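Local atomic coordinates of dioxygenase (Pseudomonas brassicacearum, PDB entry 5V2D), a protein that probably cleaves the central carbon-carbon double bond of lignin-derived stilbenes with molecular oxygen at a non-heme iron centre. Residues R124-N129 with K135-A140; Y203-D208 with E227-A232; W350-N355 with D359-Q364; E467-D472 with S478-R483. One frame throughout, in Å; residues are numbered along the deposited sequence.

Interaction 1 (R124-N129 with K135-A140)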
loop_
_atom_site.group_PDB
_atom_site.type_symbol
_atom_site.label_atom_id
_atom_site.label_comp_id
_atom_site.label_asym_id
_atom_site.label_seq_id
_atom_site.Cartn_x
_atom_site.Cartn_y
_atom_site.Cartn_z
ATOM N N ARG A 124 -11.187 -6.908 9.710
ATOM C CA ARG A 124 -10.597 -8.261 9.632
ATOM C C ARG A 124 -11.095 -9.142 10.788
ATOM O O ARG A 124 -10.390 -10.024 11.292
ATOM C CB ARG A 124 -9.070 -8.219 9.567
ATOM C CG ARG A 124 -8.523 -7.675 8.212
ATOM C CD ARG A 124 -7.066 -8.053 7.959
ATOM N NE ARG A 124 -6.863 -9.506 7.962
ATOM C CZ ARG A 124 -5.692 -10.133 7.754
ATOM N NH1 ARG A 124 -4.607 -9.407 7.656
ATOM N NH2 ARG A 124 -5.617 -11.504 7.679
ATOM N N ASN A 125 -12.322 -8.863 11.259
ATOM C CA ASN A 125 -12.911 -9.695 12.284
ATOM C C ASN A 125 -14.344 -10.036 11.855
ATOM O O ASN A 125 -15.341 -9.356 12.228
ATOM C CB ASN A 125 -12.819 -9.011 13.666
ATOM C CG ASN A 125 -13.372 -9.915 14.785
ATOM O OD1 ASN A 125 -13.908 -10.991 14.463
ATOM N ND2 ASN A 125 -13.287 -9.489 16.066
ATOM N N ALA A 126 -14.417 -11.100 11.093
ATOM C CA ALA A 126 -15.735 -11.514 10.547
ATOM C C ALA A 126 -16.698 -12.019 11.636
ATOM O O ALA A 126 -17.904 -12.016 11.431
ATOM C CB ALA A 126 -15.550 -12.588 9.473
ATOM N N PHE A 127 -16.205 -12.377 12.821
ATOM C CA PHE A 127 -17.143 -12.692 13.916
ATOM C C PHE A 127 -18.030 -11.539 14.291
ATOM O O PHE A 127 -19.004 -11.786 14.934
ATOM C CB PHE A 127 -16.400 -13.202 15.192
ATOM C CG PHE A 127 -15.525 -14.393 14.926
ATOM C CD1 PHE A 127 -16.125 -15.655 14.664
ATOM C CD2 PHE A 127 -14.118 -14.285 14.870
ATOM C CE1 PHE A 127 -15.328 -16.782 14.396
ATOM C CE2 PHE A 127 -13.343 -15.408 14.566
ATOM C CZ PHE A 127 -13.942 -16.658 14.364
ATOM N N THR A 128 -17.717 -10.289 13.918
ATOM C CA THR A 128 -18.548 -9.154 14.249
ATOM C C THR A 128 -19.400 -8.721 13.077
ATOM O O THR A 128 -20.087 -7.703 13.174
ATOM C CB THR A 128 -17.670 -7.966 14.636
ATOM O OG1 THR A 128 -16.813 -7.581 13.525
ATOM C CG2 THR A 128 -16.863 -8.350 15.827
ATOM N N ASN A 129 -19.404 -9.491 11.960
ATOM C CA ASN A 129 -20.254 -9.115 10.843
ATOM C C ASN A 129 -21.731 -9.408 11.118
ATOM O O ASN A 129 -22.034 -10.292 11.866
ATOM C CB ASN A 129 -19.847 -9.848 9.559
ATOM C CG ASN A 129 -18.509 -9.377 9.012
ATOM O OD1 ASN A 129 -17.980 -8.380 9.446
ATOM N ND2 ASN A 129 -17.949 -10.126 8.085
ATOM N N LYS A 135 -19.640 -14.187 2.950
ATOM C CA LYS A 135 -18.644 -15.024 3.616
ATOM C C LYS A 135 -17.245 -14.553 3.381
ATOM O O LYS A 135 -16.401 -14.615 4.245
ATOM C CB LYS A 135 -18.766 -16.475 3.131
ATOM C CG LYS A 135 -20.095 -17.131 3.580
ATOM C CD LYS A 135 -20.276 -17.145 5.101
ATOM C CE LYS A 135 -21.358 -18.062 5.586
ATOM N NZ LYS A 135 -22.630 -17.319 5.767
ATOM N N ASN A 136 -16.970 -14.101 2.176
ATOM C CA ASN A 136 -15.638 -13.532 1.854
ATOM C C ASN A 136 -15.657 -12.079 2.398
ATOM O O ASN A 136 -16.407 -11.231 1.947
ATOM C CB ASN A 136 -15.358 -13.573 0.331
ATOM C CG ASN A 136 -13.949 -13.087 -0.002
ATOM O OD1 ASN A 136 -13.289 -12.401 0.799
ATOM N ND2 ASN A 136 -13.504 -13.411 -1.202
ATOM N N ASN A 137 -14.840 -11.833 3.382
ATOM C CA ASN A 137 -14.756 -10.512 4.072
ATOM C C ASN A 137 -13.914 -9.455 3.329
ATOM O O ASN A 137 -13.782 -8.368 3.848
ATOM C CB ASN A 137 -14.157 -10.715 5.469
ATOM C CG ASN A 137 -14.602 -9.664 6.478
ATOM O OD1 ASN A 137 -15.796 -9.245 6.456
ATOM N ND2 ASN A 137 -13.686 -9.224 7.380
ATOM N N THR A 138 -13.281 -9.792 2.211
ATOM C CA THR A 138 -12.320 -8.888 1.598
ATOM C C THR A 138 -12.962 -7.693 0.923
ATOM O O THR A 138 -14.035 -7.785 0.373
ATOM C CB THR A 138 -11.337 -9.595 0.623
ATOM O OG1 THR A 138 -10.168 -8.785 0.517
ATOM C CG2 THR A 138 -11.928 -9.800 -0.728
ATOM N N THR A 139 -12.236 -6.581 0.955
ATOM C CA THR A 139 -12.565 -5.377 0.175
ATOM C C THR A 139 -11.641 -5.072 -0.995
ATOM O O THR A 139 -11.882 -4.119 -1.705
ATOM C CB THR A 139 -12.487 -4.134 1.123
ATOM O OG1 THR A 139 -11.201 -4.144 1.774
ATOM C CG2 THR A 139 -13.621 -4.199 2.138
ATOM N N ALA A 140 -10.576 -5.861 -1.212
ATOM C CA ALA A 140 -9.691 -5.750 -2.362
ATOM C C ALA A 140 -9.226 -4.294 -2.527
ATOM O O ALA A 140 -9.270 -3.794 -3.636
ATOM C CB ALA A 140 -10.404 -6.239 -3.604
HETATM O O HOH W 1 -15.242 -7.606 9.469
#

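Interaction 2 (Y203-D208 with E227-A232)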
loop_
_atom_site.group_PDB
_atom_site.type_symbol
_atom_site.label_atom_id
_atom_site.label_comp_id
_atom_site.label_asym_id
_atom_site.label_seq_id
_atom_site.Cartn_x
_atom_site.Cartn_y
_atom_site.Cartn_z
ATOM N N TYR A 203 0.679 -14.614 4.523
ATOM C CA TYR A 203 0.779 -14.882 5.954
ATOM C C TYR A 203 -0.641 -15.221 6.465
ATOM O O TYR A 203 -1.639 -15.003 5.760
ATOM C CB TYR A 203 1.466 -13.776 6.764
ATOM C CG TYR A 203 0.604 -12.551 6.993
ATOM C CD1 TYR A 203 0.523 -11.548 6.010
ATOM C CD2 TYR A 203 -0.088 -12.400 8.151
ATOM C CE1 TYR A 203 -0.234 -10.430 6.186
ATOM C CE2 TYR A 203 -0.902 -11.279 8.379
ATOM C CZ TYR A 203 -0.975 -10.299 7.418
ATOM O OH TYR A 203 -1.753 -9.170 7.674
ATOM N N GLU A 204 -0.726 -15.774 7.673
ATOM C CA GLU A 204 -1.928 -16.459 8.135
ATOM C C GLU A 204 -2.454 -17.384 7.059
ATOM O O GLU A 204 -3.654 -17.439 6.703
ATOM C CB GLU A 204 -2.988 -15.447 8.606
ATOM C CG GLU A 204 -2.579 -14.747 9.931
ATOM C CD GLU A 204 -3.698 -13.836 10.434
ATOM O OE1 GLU A 204 -4.788 -14.320 10.844
ATOM O OE2 GLU A 204 -3.478 -12.596 10.402
ATOM N N ALA A 205 -1.528 -18.125 6.490
ATOM C CA ALA A 205 -1.760 -18.782 5.207
ATOM C C ALA A 205 -2.671 -19.996 5.314
ATOM O O ALA A 205 -3.147 -20.494 4.266
ATOM C CB ALA A 205 -0.463 -19.174 4.590
ATOM N N LYS A 206 -2.902 -20.494 6.538
ATOM C CA LYS A 206 -3.912 -21.556 6.718
ATOM C C LYS A 206 -5.071 -21.143 7.563
ATOM O O LYS A 206 -5.759 -22.015 8.104
ATOM C CB LYS A 206 -3.227 -22.788 7.344
ATOM C CG LYS A 206 -2.195 -23.352 6.412
ATOM C CD LYS A 206 -1.633 -24.654 6.962
ATOM C CE LYS A 206 -0.793 -25.308 5.865
ATOM N NZ LYS A 206 -0.067 -26.457 6.450
ATOM N N GLY A 207 -5.371 -19.853 7.633
ATOM C CA GLY A 207 -6.528 -19.398 8.438
ATOM C C GLY A 207 -6.127 -18.499 9.558
ATOM O O GLY A 207 -4.922 -18.204 9.796
ATOM N N ASP A 208 -7.146 -17.993 10.249
ATOM C CA ASP A 208 -6.954 -16.964 11.281
ATOM C C ASP A 208 -5.964 -17.380 12.310
ATOM O O ASP A 208 -6.091 -18.449 12.874
ATOM C CB ASP A 208 -8.253 -16.658 12.050
ATOM C CG ASP A 208 -9.284 -15.917 11.228
ATOM O OD1 ASP A 208 -8.877 -15.106 10.349
ATOM O OD2 ASP A 208 -10.514 -16.105 11.514
ATOM N N GLU A 227 6.968 -22.613 -4.789
ATOM C CA GLU A 227 6.371 -22.199 -3.557
ATOM C C GLU A 227 7.197 -22.710 -2.398
ATOM O O GLU A 227 7.908 -23.709 -2.526
ATOM C CB GLU A 227 4.936 -22.665 -3.478
ATOM C CG GLU A 227 4.713 -24.174 -3.489
ATOM C CD GLU A 227 3.227 -24.510 -3.539
ATOM O OE1 GLU A 227 2.933 -25.449 -4.243
ATOM O OE2 GLU A 227 2.372 -23.816 -2.948
ATOM N N ILE A 228 7.239 -21.977 -1.296
ATOM C CA ILE A 228 7.989 -22.374 -0.118
ATOM C C ILE A 228 7.087 -22.126 1.062
ATOM O O ILE A 228 6.810 -20.944 1.412
ATOM C CB ILE A 228 9.285 -21.544 0.073
ATOM C CG1 ILE A 228 10.122 -21.443 -1.194
ATOM C CG2 ILE A 228 10.100 -22.081 1.261
ATOM C CD1 ILE A 228 11.345 -20.561 -1.026
ATOM N N TRP A 229 6.602 -23.211 1.667
ATOM C CA TRP A 229 5.762 -23.129 2.870
ATOM C C TRP A 229 6.641 -23.311 4.086
ATOM O O TRP A 229 7.451 -24.218 4.109
ATOM C CB TRP A 229 4.726 -24.255 2.883
ATOM C CG TRP A 229 3.677 -24.069 1.820
ATOM C CD1 TRP A 229 3.824 -24.292 0.484
ATOM C CD2 TRP A 229 2.317 -23.628 2.014
ATOM N NE1 TRP A 229 2.665 -24.006 -0.170
ATOM C CE2 TRP A 229 1.697 -23.645 0.745
ATOM C CE3 TRP A 229 1.571 -23.268 3.132
ATOM C CZ2 TRP A 229 0.379 -23.251 0.542
ATOM C CZ3 TRP A 229 0.247 -22.908 2.943
ATOM C CH2 TRP A 229 -0.345 -22.896 1.652
ATOM N N PHE A 230 6.484 -22.470 5.097
ATOM C CA PHE A 230 7.204 -22.660 6.345
ATOM C C PHE A 230 6.403 -22.025 7.458
ATOM O O PHE A 230 5.258 -21.614 7.213
ATOM C CB PHE A 230 8.617 -22.092 6.231
ATOM C CG PHE A 230 8.717 -20.591 5.955
ATOM C CD1 PHE A 230 9.110 -19.730 6.962
ATOM C CD2 PHE A 230 8.517 -20.089 4.667
ATOM C CE1 PHE A 230 9.289 -18.354 6.721
ATOM C CE2 PHE A 230 8.619 -18.726 4.414
ATOM C CZ PHE A 230 9.030 -17.852 5.456
ATOM N N GLN A 231 6.944 -21.976 8.675
ATOM C CA GLN A 231 6.204 -21.441 9.779
ATOM C C GLN A 231 7.001 -20.427 10.552
ATOM O O GLN A 231 8.208 -20.579 10.808
ATOM C CB GLN A 231 5.782 -22.569 10.713
ATOM C CG GLN A 231 4.847 -23.555 10.029
ATOM C CD GLN A 231 3.937 -24.168 11.006
ATOM O OE1 GLN A 231 4.248 -24.267 12.199
ATOM N NE2 GLN A 231 2.790 -24.573 10.540
ATOM N N ALA A 232 6.325 -19.370 10.952
ATOM C CA ALA A 232 6.884 -18.397 11.857
ATOM C C ALA A 232 6.703 -18.914 13.279
ATOM O O ALA A 232 5.863 -19.789 13.516
ATOM C CB ALA A 232 6.127 -17.087 11.717
#

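Interaction 3 (W350-N355 with D359-Q364)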
loop_
_atom_site.group_PDB
_atom_site.type_symbol
_atom_site.label_atom_id
_atom_site.label_comp_id
_atom_site.label_asym_id
_atom_site.label_seq_id
_atom_site.Cartn_x
_atom_site.Cartn_y
_atom_site.Cartn_z
ATOM N N TRP A 350 18.549 -2.244 6.314
ATOM C CA TRP A 350 18.881 -3.450 7.081
ATOM C C TRP A 350 19.871 -4.290 6.268
ATOM O O TRP A 350 19.737 -4.418 5.046
ATOM C CB TRP A 350 17.638 -4.290 7.273
ATOM C CG TRP A 350 16.550 -3.648 8.006
ATOM C CD1 TRP A 350 15.511 -3.007 7.465
ATOM C CD2 TRP A 350 16.295 -3.733 9.405
ATOM N NE1 TRP A 350 14.638 -2.602 8.454
ATOM C CE2 TRP A 350 15.081 -3.073 9.649
ATOM C CE3 TRP A 350 16.989 -4.285 10.491
ATOM C CZ2 TRP A 350 14.557 -2.903 10.913
ATOM C CZ3 TRP A 350 16.455 -4.096 11.772
ATOM C CH2 TRP A 350 15.266 -3.441 11.967
ATOM N N THR A 351 20.837 -4.917 6.949
ATOM C CA THR A 351 21.820 -5.769 6.331
ATOM C C THR A 351 21.744 -7.147 7.051
ATOM O O THR A 351 21.876 -7.205 8.310
ATOM C CB THR A 351 23.201 -5.165 6.573
ATOM O OG1 THR A 351 23.262 -3.878 5.911
ATOM C CG2 THR A 351 24.307 -6.080 5.956
ATOM N N PHE A 352 21.407 -8.193 6.312
ATOM C CA PHE A 352 21.239 -9.538 6.858
ATOM C C PHE A 352 22.428 -10.345 6.268
ATOM O O PHE A 352 22.442 -10.683 5.090
ATOM C CB PHE A 352 19.899 -10.170 6.457
ATOM C CG PHE A 352 18.715 -9.360 6.877
ATOM C CD1 PHE A 352 18.084 -8.522 5.962
ATOM C CD2 PHE A 352 18.324 -9.287 8.182
ATOM C CE1 PHE A 352 16.979 -7.787 6.328
ATOM C CE2 PHE A 352 17.237 -8.530 8.562
ATOM C CZ PHE A 352 16.563 -7.757 7.625
ATOM N N ASP A 353 23.408 -10.594 7.121
ATOM C CA ASP A 353 24.636 -11.276 6.723
ATOM C C ASP A 353 24.433 -12.730 7.014
ATOM O O ASP A 353 24.438 -13.134 8.228
ATOM C CB ASP A 353 25.833 -10.731 7.485
ATOM C CG ASP A 353 27.184 -11.346 6.994
ATOM O OD1 ASP A 353 27.200 -12.344 6.201
ATOM O OD2 ASP A 353 28.208 -10.691 7.290
ATOM N N LEU A 354 24.205 -13.510 5.945
ATOM C CA LEU A 354 23.871 -14.894 6.137
ATOM C C LEU A 354 25.091 -15.745 6.699
ATOM O O LEU A 354 24.894 -16.866 7.141
ATOM C CB LEU A 354 23.429 -15.490 4.805
ATOM C CG LEU A 354 21.987 -15.738 4.388
ATOM C CD1 LEU A 354 20.913 -15.594 5.492
ATOM C CD2 LEU A 354 21.672 -14.986 3.093
ATOM N N ASN A 355 26.289 -15.186 6.559
ATOM C CA ASN A 355 27.531 -15.903 7.024
ATOM C C ASN A 355 28.033 -15.475 8.350
ATOM O O ASN A 355 29.204 -15.678 8.699
ATOM C CB ASN A 355 28.630 -15.656 6.022
ATOM C CG ASN A 355 28.286 -16.259 4.708
ATOM O OD1 ASN A 355 27.694 -17.344 4.711
ATOM N ND2 ASN A 355 28.493 -15.517 3.628
ATOM N N ASP A 359 22.555 -13.241 14.843
ATOM C CA ASP A 359 21.139 -13.153 14.747
ATOM C C ASP A 359 20.574 -11.706 14.813
ATOM O O ASP A 359 19.522 -11.444 14.254
ATOM C CB ASP A 359 20.797 -13.672 16.142
ATOM C CG ASP A 359 19.597 -14.436 16.207
ATOM O OD1 ASP A 359 18.950 -14.430 17.268
ATOM O OD2 ASP A 359 19.328 -15.185 15.252
ATOM N N GLU A 360 21.289 -10.828 15.522
ATOM C CA GLU A 360 20.802 -9.496 15.945
ATOM C C GLU A 360 21.177 -8.489 14.864
ATOM O O GLU A 360 22.289 -8.512 14.382
ATOM C CB GLU A 360 21.419 -9.059 17.278
ATOM C CG GLU A 360 21.415 -10.130 18.380
ATOM C CD GLU A 360 20.150 -10.155 19.242
ATOM O OE1 GLU A 360 19.923 -9.128 19.914
ATOM O OE2 GLU A 360 19.399 -11.185 19.313
ATOM N N VAL A 361 20.245 -7.638 14.452
ATOM C CA VAL A 361 20.520 -6.623 13.418
ATOM C C VAL A 361 20.024 -5.309 13.927
ATOM O O VAL A 361 18.991 -5.212 14.643
ATOM C CB VAL A 361 19.835 -6.933 12.044
ATOM C CG1 VAL A 361 20.472 -8.147 11.387
ATOM C CG2 VAL A 361 18.359 -7.273 12.205
ATOM N N GLU A 362 20.768 -4.284 13.554
ATOM C CA GLU A 362 20.366 -2.940 13.738
ATOM C C GLU A 362 20.259 -2.224 12.381
ATOM O O GLU A 362 21.133 -2.354 11.552
ATOM C CB GLU A 362 21.289 -2.256 14.723
ATOM C CG GLU A 362 20.675 -2.496 16.113
ATOM C CD GLU A 362 21.526 -2.050 17.268
ATOM O OE1 GLU A 362 22.189 -0.981 17.197
ATOM O OE2 GLU A 362 21.509 -2.793 18.267
ATOM N N PRO A 363 19.187 -1.451 12.223
ATOM C CA PRO A 363 19.009 -0.742 10.977
ATOM C C PRO A 363 19.881 0.534 10.969
ATOM O O PRO A 363 20.140 1.083 12.024
ATOM C CB PRO A 363 17.496 -0.392 11.036
ATOM C CG PRO A 363 17.213 -0.201 12.509
ATOM C CD PRO A 363 18.041 -1.251 13.168
ATOM N N GLN A 364 20.349 0.944 9.806
ATOM C CA GLN A 364 21.226 2.112 9.621
ATOM C C GLN A 364 20.496 3.165 8.831
ATOM O O GLN A 364 19.895 2.853 7.811
ATOM C CB GLN A 364 22.558 1.711 8.922
ATOM C CG GLN A 364 23.338 0.604 9.692
ATOM C CD GLN A 364 23.637 0.978 11.187
ATOM O OE1 GLN A 364 24.060 2.093 11.481
ATOM N NE2 GLN A 364 23.368 0.055 12.121
HETATM O O HOH W 2 21.301 -4.016 9.755
#

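Interaction 4 (E467-D472 with S478-R483)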
loop_
_atom_site.group_PDB
_atom_site.type_symbol
_atom_site.label_atom_id
_atom_site.label_comp_id
_atom_site.label_asym_id
_atom_site.label_seq_id
_atom_site.Cartn_x
_atom_site.Cartn_y
_atom_site.Cartn_z
ATOM N N GLU A 467 -5.560 17.182 -8.240
ATOM C CA GLU A 467 -4.845 17.189 -9.524
ATOM C C GLU A 467 -3.974 15.961 -9.570
ATOM O O GLU A 467 -3.474 15.552 -8.523
ATOM C CB GLU A 467 -3.853 18.409 -9.635
ATOM C CG GLU A 467 -4.615 19.701 -9.573
ATOM C CD GLU A 467 -3.691 20.983 -9.590
ATOM O OE1 GLU A 467 -2.520 20.862 -9.361
ATOM O OE2 GLU A 467 -4.166 22.083 -9.830
ATOM N N LEU A 468 -3.755 15.427 -10.756
ATOM C CA LEU A 468 -2.712 14.465 -10.909
ATOM C C LEU A 468 -1.458 15.245 -11.457
ATOM O O LEU A 468 -1.523 15.818 -12.585
ATOM C CB LEU A 468 -3.130 13.430 -11.897
ATOM C CG LEU A 468 -2.255 12.202 -12.029
ATOM C CD1 LEU A 468 -2.183 11.442 -10.727
ATOM C CD2 LEU A 468 -2.801 11.331 -13.184
ATOM N N VAL A 469 -0.404 15.349 -10.653
ATOM C CA VAL A 469 0.764 16.146 -11.065
ATOM C C VAL A 469 1.849 15.277 -11.694
ATOM O O VAL A 469 2.021 14.099 -11.311
ATOM C CB VAL A 469 1.355 16.973 -9.928
ATOM C CG1 VAL A 469 0.321 18.008 -9.523
ATOM C CG2 VAL A 469 1.868 16.150 -8.763
ATOM N N VAL A 470 2.543 15.847 -12.675
ATOM C CA VAL A 470 3.633 15.185 -13.329
ATOM C C VAL A 470 4.908 16.023 -13.193
ATOM O O VAL A 470 4.945 17.165 -13.645
ATOM C CB VAL A 470 3.316 15.000 -14.821
ATOM C CG1 VAL A 470 4.472 14.229 -15.481
ATOM C CG2 VAL A 470 1.961 14.300 -15.056
ATOM N N LEU A 471 5.924 15.470 -12.546
ATOM C CA LEU A 471 7.228 16.160 -12.323
ATOM C C LEU A 471 8.290 15.431 -13.090
ATOM O O LEU A 471 8.167 14.234 -13.443
ATOM C CB LEU A 471 7.619 16.197 -10.842
ATOM C CG LEU A 471 6.841 17.196 -9.999
ATOM C CD1 LEU A 471 5.355 16.781 -9.780
ATOM C CD2 LEU A 471 7.560 17.362 -8.668
ATOM N N ASP A 472 9.349 16.191 -13.407
ATOM C CA ASP A 472 10.486 15.622 -14.135
ATOM C C ASP A 472 11.495 15.283 -13.093
ATOM O O ASP A 472 11.855 16.189 -12.301
ATOM C CB ASP A 472 11.068 16.700 -15.128
ATOM C CG ASP A 472 12.053 16.078 -16.102
ATOM O OD1 ASP A 472 13.005 15.369 -15.691
ATOM O OD2 ASP A 472 11.839 16.228 -17.329
ATOM N N SER A 478 11.596 22.292 -9.057
ATOM C CA SER A 478 10.888 23.154 -9.954
ATOM C C SER A 478 9.352 22.862 -10.067
ATOM O O SER A 478 8.596 23.640 -10.641
ATOM C CB SER A 478 11.565 23.017 -11.293
ATOM O OG SER A 478 10.785 23.608 -12.218
ATOM N N GLY A 479 8.898 21.742 -9.539
ATOM C CA GLY A 479 7.473 21.441 -9.570
ATOM C C GLY A 479 6.970 20.883 -10.877
ATOM O O GLY A 479 7.762 20.488 -11.759
ATOM N N PRO A 480 5.633 20.739 -10.969
ATOM C CA PRO A 480 5.030 20.002 -12.036
ATOM C C PRO A 480 5.356 20.577 -13.432
ATOM O O PRO A 480 5.366 21.787 -13.567
ATOM C CB PRO A 480 3.556 20.196 -11.787
ATOM C CG PRO A 480 3.445 20.367 -10.302
ATOM C CD PRO A 480 4.697 21.043 -9.879
ATOM N N ILE A 481 5.689 19.723 -14.389
ATOM C CA ILE A 481 5.687 20.136 -15.742
ATOM C C ILE A 481 4.248 20.141 -16.281
ATOM O O ILE A 481 3.957 20.805 -17.266
ATOM C CB ILE A 481 6.622 19.257 -16.602
ATOM C CG1 ILE A 481 6.123 17.803 -16.697
ATOM C CG2 ILE A 481 8.041 19.481 -16.093
ATOM C CD1 ILE A 481 7.024 16.905 -17.446
ATOM N N ALA A 482 3.362 19.384 -15.643
ATOM C CA ALA A 482 1.950 19.307 -16.035
ATOM C C ALA A 482 1.102 19.027 -14.820
ATOM O O ALA A 482 1.499 18.279 -13.936
ATOM C CB ALA A 482 1.728 18.232 -17.063
ATOM N N ARG A 483 -0.024 19.702 -14.733
ATOM C CA ARG A 483 -1.045 19.452 -13.711
ATOM C C ARG A 483 -2.324 19.049 -14.391
ATOM O O ARG A 483 -2.892 19.815 -15.169
ATOM C CB ARG A 483 -1.320 20.680 -12.860
ATOM C CG ARG A 483 -0.084 21.236 -12.122
ATOM C CD ARG A 483 -0.505 22.457 -11.377
ATOM N NE ARG A 483 0.515 23.083 -10.576
ATOM C CZ ARG A 483 0.546 23.065 -9.243
ATOM N NH1 ARG A 483 -0.336 22.439 -8.489
ATOM N NH2 ARG A 483 1.510 23.652 -8.630
HETATM O O HOH W 3 9.742 18.918 -12.467
#

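Interaction 1 (R124-N129 with K135-A140)
N137 OD1 is gripped by two amide groups, the ND2 of N129 across the contact and the ND2 of N120, a few residues before R124. The bond from N129 ND2 to N137 OD1 is 2.8 Å long and fairly straight (158° at the hydrogen). N137 OD1 lies close to the amide plane of N129, yet the donor stands above the carbonyl plane of N137, the two amides being turned 45° against each other. N137 brings its amide forward with CG on the far side from the backbone N (chi1 -153°). Its ND2 donates over 3.1 Å to a water, which is placed to give a proton to N129 OD1 at 2.8 Å, an oxygen that also accepts from the backbone of G121. Beside this ring of two amides and a water, N137 ND2 passes 3.9 Å from R124 CA, and A126 CB stands 4.3 Å from N137 CG. With a leucine in place of N137, N129 ND2 is likely to lose this acceptor and the water its donor, leaving the N129 amide held mainly through OD1. R124 NH1 hydrogen-bonds Y203 OH. T128 N and T128 OG1, both bonded to N125 O, close the 126-128 segment, a 3-10 turn cross-linked through asparagine amides within the long loop that joins helix 107-115 to strand 143-147 of the propeller.

Interaction 2 (Y203-D208 with E227-A232)
A205 and K206, the two central residues of a type I beta turn running from E204 to G207, meet W229 on the outermost strand, 224-231, of a four-stranded antiparallel propeller blade. The turn is closed by G207 N bonding to E204 O at 3.1 Å, and it follows strand 198-203, two places away from W229 in the sheet. One corner of the indole does the touching. Its CZ3 lies 4.1 Å from A205 CB and 3.9 Å from K206 CE, while CE3 is 4.1 Å from that same K206 CE. Both groups approach the ring obliquely. K206 gets there by length: CG sits beside the backbone N (chi1 -64°), and the chain beyond runs out extended, which brings CE up to the CE3-CZ3 side of the six-membered ring. V214 of the intervening strand touches both A205 and W229 and completes the apolar patch. At the other end of the indole, W229 NE1 donates to E227 OE2 at 2.8 Å in a nearly straight bond (170°). The oxygen lies near the ring plane, although it is met from well above the plane of its own carboxylate. Being two residues apart on one strand, E227 and W229 can share a side, and the bond probably restricts the rotation of the indole. Across the segments no hydrogen bond forms: turn and indole meet directly through non-directional carbon contacts alone, while the indole takes its orientation from its own strand.

Interaction 3 (W350-N355 with D359-Q364)
P363 lies flat on W350, with CB 3.6 Å from the centroid of the six-membered ring and almost exactly on its normal, a CH-pi contact over one face. The pyrrolidine and indole run side by side in the same direction, which lets the rest of the proline follow the ring outward until P363 CD comes to 3.5 Å from W350 CZ3. V361 supplies the second bump. Its two methyls fit a hollow bounded by W350, F352 and the backbone between them, crossing both aromatic side chains at about a right angle. V361 CG2 approaches W350 CE3 at 3.7 Å and F352 CE2 at 4.0 Å, oblique to both rings. The torsion that sets CG1 beside the backbone N (chi1 -69°) puts it 3.5 Å from T351 O, filling the floor of the hollow. Between these two plugs the chains are joined by a water, which accepts from T351 N and donates to E362 O. The aromatic wall continues beyond the contact: F279 meets both W350 and F352, and F294 touches V361 while packing edge-to-face with F352. Backbone bonds from D359 and V361 go to K295 on strand 292-298, the outermost strand of the preceding sheet. Such a connection, linking the third strand of a four-stranded blade to its short outer strand 364-365 while leaning on the preceding blade, is in keeping with a beta-propeller, whose neighbouring blades pack through apolar side chains.

Interaction 4 (E467-D472 with S478-R483)
R483 NH1 and E467 OE1 form a salt bridge of 2.8 Å that is nearly straight (168°). The carboxylate offers its syn lone pair and lies at the edge of the guanidinium, close to its plane, although the two flat groups are turned 76° apart. R483 runs extended from CG to NE, so its CD also passes E467 OE1; E467 OE2 has a second partner in R465. With a leucine in place of R483 the guanidinium is gone, which is likely to leave E467 OE1 without its positive mate and P480 CG without the flat group it covers. Backbone bonds come next. V470 N donates to A482 O at 2.9 Å, and V470 O receives I481 N at 2.8 Å together with a weak, longer bond from A482 N. Two residues thus face one, a classic beta bulge at I481 and A482 opposite V470. Farther along, a water accepts from D472 N and donates to G479 O, extending the link where direct pairing has stopped. Packing fills both sides. On the side of V469 and R483, P480 CG rests 4.0 Å from V469 CG1 and lies over the rim of one guanidinium face, while L471 CD1 reaches the same P480 CG at 4.1 Å. On the other, V470 CG1 meets I481 CG1 at 4.1 Å and V470 CB faces A482 CB at 4.2 Å. W427 of a neighbouring sheet touches L471, P480 and R483. The whole is an antiparallel beta hairpin, bulged near its turn, within a propeller blade one of whose outer strands, 50-52, comes from the N-terminal part of the chain.

In the fold
The four contacts follow one another along the chain without overlap. Interactions 1 and 2 touch: R124 NH1 lies 2.9 Å from Y203 OH, a probable hydrogen bond tying the long loop before strand 143-147 to the blade that ends in strand 224-231. Interaction 3 belongs to the blade running from strand 301-311 to strand 364-365, its centre about 24 Å from that of interaction 2. Interaction 4, in the blade completed by strand 50-52, has its centre about 39 Å from those of interactions 1 and 3, and lies across the chain's centre from interactions 1 and 2. The contacts lie at the periphery of a beta-propeller whose iron is bound by H188, H239, H304 and H495, which come from distant parts of the sequence.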